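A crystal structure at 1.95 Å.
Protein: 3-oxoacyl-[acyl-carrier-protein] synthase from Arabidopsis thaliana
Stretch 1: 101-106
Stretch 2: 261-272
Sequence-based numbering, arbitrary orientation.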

ATOM      1  N   ARG A 101      16.492  16.934  -7.859  1.00 20.80           N
ATOM      2  CA  ARG A 101      17.588  17.820  -8.259  1.00 21.27           C
ATOM      3  C   ARG A 101      18.110  17.452  -9.648  1.00 21.24           C
ATOM      4  O   ARG A 101      18.451  18.329 -10.441  1.00 21.09           O
ATOM      5  CB  ARG A 101      18.700  17.827  -7.209  1.00 21.49           C
ATOM      6  CG  ARG A 101      18.268  18.517  -5.924  1.00 22.65           C
ATOM      7  CD  ARG A 101      19.369  18.608  -4.888  1.00 25.21           C
ATOM      8  NE  ARG A 101      18.837  19.108  -3.622  1.00 26.96           N
ATOM      9  CZ  ARG A 101      18.724  20.395  -3.301  1.00 28.66           C
ATOM     10  NH1 ARG A 101      19.122  21.346  -4.141  1.00 28.88           N
ATOM     11  NH2 ARG A 101      18.216  20.737  -2.124  1.00 29.71           N
ATOM     12  N   ASP A 102      18.138  16.150  -9.935  1.00 21.32           N
ATOM     13  CA  ASP A 102      18.441  15.628 -11.272  1.00 21.45           C
ATOM     14  C   ASP A 102      17.439  16.157 -12.308  1.00 21.48           C
ATOM     15  O   ASP A 102      17.831  16.591 -13.396  1.00 21.58           O
ATOM     16  CB  ASP A 102      18.435  14.095 -11.244  1.00 21.31           C
ATOM     17  CG  ASP A 102      18.894  13.468 -12.553  1.00 21.63           C
ATOM     18  OD1 ASP A 102      19.747  14.055 -13.253  1.00 21.21           O
ATOM     19  OD2 ASP A 102      18.412  12.360 -12.865  1.00 21.35           O
ATOM     20  N   ALA A 103      16.156  16.131 -11.950  1.00 21.50           N
ATOM     21  CA  ALA A 103      15.074  16.635 -12.801  1.00 21.57           C
ATOM     22  C   ALA A 103      14.977  18.162 -12.807  1.00 21.82           C
ATOM     23  O   ALA A 103      14.222  18.737 -13.598  1.00 21.92           O
ATOM     24  CB  ALA A 103      13.743  16.027 -12.372  1.00 21.49           C
ATOM     25  N   GLU A 104      15.745  18.808 -11.929  1.00 21.89           N
ATOM     26  CA  GLU A 104      15.670  20.256 -11.709  1.00 22.20           C
ATOM     27  C   GLU A 104      14.229  20.683 -11.411  1.00 21.91           C
ATOM     28  O   GLU A 104      13.743  21.697 -11.917  1.00 21.78           O
ATOM     29  CB  GLU A 104      16.278  21.035 -12.886  1.00 22.41           C
ATOM     30  CG  GLU A 104      17.736  20.681 -13.158  1.00 24.16           C
ATOM     31  CD  GLU A 104      18.435  21.640 -14.106  1.00 27.32           C
ATOM     32  OE1 GLU A 104      17.760  22.476 -14.749  1.00 28.38           O
ATOM     33  OE2 GLU A 104      19.678  21.551 -14.209  1.00 29.12           O
ATOM     34  N   TRP A 105      13.556  19.884 -10.586  1.00 21.67           N
ATOM     35  CA  TRP A 105      12.171  20.138 -10.216  1.00 21.59           C
ATOM     36  C   TRP A 105      12.032  20.426  -8.724  1.00 21.70           C
ATOM     37  O   TRP A 105      11.754  19.534  -7.923  1.00 21.60           O
ATOM     38  CB  TRP A 105      11.255  18.978 -10.636  1.00 21.34           C
ATOM     39  CG  TRP A 105       9.794  19.320 -10.517  1.00 21.11           C
ATOM     40  CD1 TRP A 105       8.892  18.788  -9.639  1.00 21.21           C
ATOM     41  CD2 TRP A 105       9.076  20.293 -11.290  1.00 20.67           C
ATOM     42  NE1 TRP A 105       7.653  19.363  -9.826  1.00 21.25           N
ATOM     43  CE2 TRP A 105       7.740  20.289 -10.832  1.00 20.24           C
ATOM     44  CE3 TRP A 105       9.432  21.164 -12.333  1.00 20.78           C
ATOM     45  CZ2 TRP A 105       6.755  21.117 -11.380  1.00 20.33           C
ATOM     46  CZ3 TRP A 105       8.451  21.994 -12.877  1.00 20.56           C
ATOM     47  CH2 TRP A 105       7.129  21.961 -12.398  1.00 20.35           C
ATOM     48  N   LEU A 106      12.237  21.687  -8.366  1.00 21.91           N
ATOM     49  CA  LEU A 106      12.014  22.157  -7.009  1.00 22.29           C
ATOM     50  C   LEU A 106      11.145  23.413  -7.090  1.00 22.27           C
ATOM     51  O   LEU A 106      11.619  24.515  -6.807  1.00 22.11           O
ATOM     52  CB  LEU A 106      13.354  22.443  -6.310  1.00 22.60           C
ATOM     53  CG  LEU A 106      14.324  21.261  -6.152  1.00 23.38           C
ATOM     54  CD1 LEU A 106      15.753  21.739  -5.907  1.00 24.49           C
ATOM     55  CD2 LEU A 106      13.872  20.304  -5.052  1.00 24.43           C
ATOM     56  N   GLU A 261       4.665  16.783 -22.702  1.00 23.83           N
ATOM     57  CA  GLU A 261       4.587  18.193 -23.114  1.00 24.31           C
ATOM     58  C   GLU A 261       5.074  19.139 -22.018  1.00 24.40           C
ATOM     59  O   GLU A 261       5.734  20.141 -22.307  1.00 24.50           O
ATOM     60  CB  GLU A 261       3.168  18.569 -23.558  1.00 24.38           C
ATOM     61  CG  GLU A 261       2.674  17.828 -24.801  1.00 25.19           C
ATOM     62  CD  GLU A 261       3.528  18.086 -26.033  1.00 26.37           C
ATOM     63  OE1 GLU A 261       4.025  19.224 -26.205  1.00 26.56           O
ATOM     64  OE2 GLU A 261       3.695  17.146 -26.836  1.00 27.03           O
ATOM     65  N   HIS A 262       4.744  18.809 -20.770  1.00 24.62           N
ATOM     66  CA  HIS A 262       5.210  19.549 -19.597  1.00 24.85           C
ATOM     67  C   HIS A 262       6.742  19.555 -19.528  1.00 24.88           C
ATOM     68  O   HIS A 262       7.357  20.600 -19.299  1.00 24.70           O
ATOM     69  CB  HIS A 262       4.610  18.942 -18.320  1.00 24.91           C
ATOM     70  CG  HIS A 262       4.902  19.723 -17.074  1.00 25.58           C
ATOM     71  ND1 HIS A 262       6.043  19.530 -16.322  1.00 26.24           N
ATOM     72  CD2 HIS A 262       4.197  20.692 -16.443  1.00 25.71           C
ATOM     73  CE1 HIS A 262       6.030  20.351 -15.287  1.00 26.02           C
ATOM     74  NE2 HIS A 262       4.920  21.065 -15.336  1.00 25.54           N
ATOM     75  N   ALA A 263       7.344  18.384 -19.742  1.00 24.99           N
ATOM     76  CA  ALA A 263       8.804  18.229 -19.744  1.00 25.11           C
ATOM     77  C   ALA A 263       9.482  19.021 -20.862  1.00 25.21           C
ATOM     78  O   ALA A 263      10.507  19.670 -20.635  1.00 24.97           O
ATOM     79  CB  ALA A 263       9.181  16.749 -19.833  1.00 25.04           C
ATOM     80  N   LYS A 264       8.908  18.964 -22.064  1.00 25.48           N
ATOM     81  CA  LYS A 264       9.470  19.657 -23.227  1.00 25.72           C
ATOM     82  C   LYS A 264       9.410  21.173 -23.084  1.00 25.79           C
ATOM     83  O   LYS A 264      10.344  21.875 -23.477  1.00 25.62           O
ATOM     84  CB  LYS A 264       8.772  19.224 -24.518  1.00 25.84           C
ATOM     85  CG  LYS A 264       9.198  17.852 -25.038  1.00 26.72           C
ATOM     86  CD  LYS A 264       8.697  17.606 -26.456  1.00 27.96           C
ATOM     87  CE  LYS A 264       7.192  17.370 -26.494  1.00 28.91           C
ATOM     88  NZ  LYS A 264       6.684  17.256 -27.890  1.00 30.08           N
ATOM     89  N   ARG A 265       8.310  21.665 -22.513  1.00 26.05           N
ATOM     90  CA  ARG A 265       8.101  23.099 -22.288  1.00 26.35           C
ATOM     91  C   ARG A 265       9.197  23.747 -21.444  1.00 26.01           C
ATOM     92  O   ARG A 265       9.672  24.834 -21.771  1.00 25.87           O
ATOM     93  CB  ARG A 265       6.740  23.337 -21.631  1.00 26.70           C
ATOM     94  CG  ARG A 265       5.607  23.577 -22.608  1.00 28.41           C
ATOM     95  CD  ARG A 265       5.293  25.060 -22.737  1.00 31.00           C
ATOM     96  NE  ARG A 265       4.428  25.536 -21.655  1.00 33.01           N
ATOM     97  CZ  ARG A 265       4.056  26.805 -21.489  1.00 34.08           C
ATOM     98  NH1 ARG A 265       4.465  27.747 -22.330  1.00 34.50           N
ATOM     99  NH2 ARG A 265       3.266  27.136 -20.473  1.00 34.94           N
ATOM    100  N   ARG A 266       9.591  23.073 -20.365  1.00 25.64           N
ATOM    101  CA  ARG A 266      10.589  23.609 -19.438  1.00 25.46           C
ATOM    102  C   ARG A 266      12.028  23.232 -19.803  1.00 25.46           C
ATOM    103  O   ARG A 266      12.969  23.594 -19.087  1.00 25.58           O
ATOM    104  CB  ARG A 266      10.260  23.206 -17.995  1.00 25.32           C
ATOM    105  CG  ARG A 266      10.347  21.719 -17.702  1.00 24.78           C
ATOM    106  CD  ARG A 266       9.876  21.437 -16.287  1.00 23.38           C
ATOM    107  NE  ARG A 266      10.245  20.101 -15.833  1.00 22.65           N
ATOM    108  CZ  ARG A 266      11.367  19.809 -15.182  1.00 22.44           C
ATOM    109  NH1 ARG A 266      12.254  20.759 -14.907  1.00 21.44           N
ATOM    110  NH2 ARG A 266      11.602  18.559 -14.807  1.00 22.40           N
ATOM    111  N   GLY A 267      12.192  22.510 -20.909  1.00 25.33           N
ATOM    112  CA  GLY A 267      13.511  22.126 -21.410  1.00 25.32           C
ATOM    113  C   GLY A 267      14.222  21.096 -20.550  1.00 25.39           C
ATOM    114  O   GLY A 267      15.441  21.146 -20.394  1.00 25.27           O
ATOM    115  N   ALA A 268      13.456  20.161 -19.994  1.00 25.37           N
ATOM    116  CA  ALA A 268      14.015  19.122 -19.139  1.00 25.55           C
ATOM    117  C   ALA A 268      14.629  18.015 -19.983  1.00 25.75           C
ATOM    118  O   ALA A 268      14.128  17.697 -21.063  1.00 25.79           O
ATOM    119  CB  ALA A 268      12.940  18.558 -18.223  1.00 25.49           C
ATOM    120  N   LYS A 269      15.720  17.433 -19.496  1.00 25.91           N
ATOM    121  CA  LYS A 269      16.308  16.290 -20.176  1.00 26.03           C
ATOM    122  C   LYS A 269      15.479  15.051 -19.864  1.00 25.64           C
ATOM    123  O   LYS A 269      15.008  14.869 -18.743  1.00 25.70           O
ATOM    124  CB  LYS A 269      17.798  16.112 -19.840  1.00 26.45           C
ATOM    125  CG  LYS A 269      18.151  15.935 -18.367  1.00 27.76           C
ATOM    126  CD  LYS A 269      18.447  14.477 -18.028  1.00 29.93           C
ATOM    127  CE  LYS A 269      19.514  14.360 -16.941  1.00 30.41           C
ATOM    128  NZ  LYS A 269      19.178  15.141 -15.720  1.00 30.99           N
ATOM    129  N   ILE A 270      15.281  14.223 -20.879  1.00 25.33           N
ATOM    130  CA  ILE A 270      14.405  13.072 -20.769  1.00 24.97           C
ATOM    131  C   ILE A 270      15.214  11.792 -20.937  1.00 24.86           C
ATOM    132  O   ILE A 270      15.917  11.618 -21.935  1.00 24.90           O
ATOM    133  CB  ILE A 270      13.260  13.152 -21.807  1.00 24.99           C
ATOM    134  CG1 ILE A 270      12.359  14.357 -21.508  1.00 24.92           C
ATOM    135  CG2 ILE A 270      12.452  11.864 -21.817  1.00 25.00           C
ATOM    136  CD1 ILE A 270      11.510  14.815 -22.677  1.00 25.56           C
ATOM    137  N   TYR A 271      15.118  10.908 -19.948  1.00 24.48           N
ATOM    138  CA  TYR A 271      15.815   9.628 -19.985  1.00 24.22           C
ATOM    139  C   TYR A 271      15.129   8.654 -20.938  1.00 24.12           C
ATOM    140  O   TYR A 271      15.777   8.061 -21.802  1.00 24.09           O
ATOM    141  CB  TYR A 271      15.895   9.013 -18.584  1.00 24.10           C
ATOM    142  CG  TYR A 271      16.887   9.681 -17.653  1.00 24.17           C
ATOM    143  CD1 TYR A 271      16.467  10.633 -16.727  1.00 23.81           C
ATOM    144  CD2 TYR A 271      18.245   9.351 -17.692  1.00 23.89           C
ATOM    145  CE1 TYR A 271      17.370  11.245 -15.865  1.00 23.66           C
ATOM    146  CE2 TYR A 271      19.156   9.959 -16.833  1.00 23.67           C
ATOM    147  CZ  TYR A 271      18.710  10.905 -15.922  1.00 23.86           C
ATOM    148  OH  TYR A 271      19.600  11.513 -15.067  1.00 23.56           O
ATOM    149  N   ALA A 272      13.817   8.501 -20.772  1.00 23.96           N
ATOM    150  CA  ALA A 272      13.029   7.510 -21.500  1.00 24.01           C
ATOM    151  C   ALA A 272      11.541   7.776 -21.303  1.00 24.01           C
ATOM    152  O   ALA A 272      11.161   8.609 -20.483  1.00 23.92           O
ATOM    153  CB  ALA A 272      13.377   6.093 -21.018  1.00 23.83           C
TER

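Asp102 anchors one end of the contact. Its OD1 accepts a hydrogen bond from Lys269 NZ at 2.8 Å, and the opposite charges make this a salt bridge. Its other carboxylate oxygen, OD2, accepts a hydrogen bond from Tyr271 OH at 2.6 Å. Asp102 suits the place because one short side chain offers an acceptor to each partner. Its CA-to-CB bond points sideways, but with chi1 in t the carboxylate comes nearer to stretch 2. Lys269 also starts sideways, and its long chain brings the ammonium group to the acid. The CA-to-CB bond of Tyr271 points toward stretch 1, and OD2 lies at the edge of its ring, near the plane, where the hydroxyl can reach it.

The second polar site is Arg266. Its guanidinium grips one backbone carbonyl with two hydrogen bonds, NH2 to Ala103 O at 2.9 Å and NH1 to Ala103 O at 3.1 Å. The oxygen lies near the guanidinium plane, as such a fork requires. Its CA-to-CB bond points toward stretch 1, and chi2 and chi3 in t keep the side chain extended. Ala103 is buried; its methyl CB stays 4.1 Å from Arg266 NH2.

Trp105 supplies the packing. Its CE3 sits over one face of the guanidinium, 3.7 Å from Arg266 CZ. The flat cation is thus bonded at its edge and covered on a face by carbon. Farther along the indole, Trp105 CH2 is 3.5 Å from His262 CE1. The two rings form an offset edge-to-face pair, with the His262 edge toward the Trp105 face and the planes at 76°. Trp105 is buried, and its large ring system can meet both residues.

The helix carrying His262 is followed by a Schellman motif at Gly267. Positive phi favours glycine there. The two stretches together bury 329 Å².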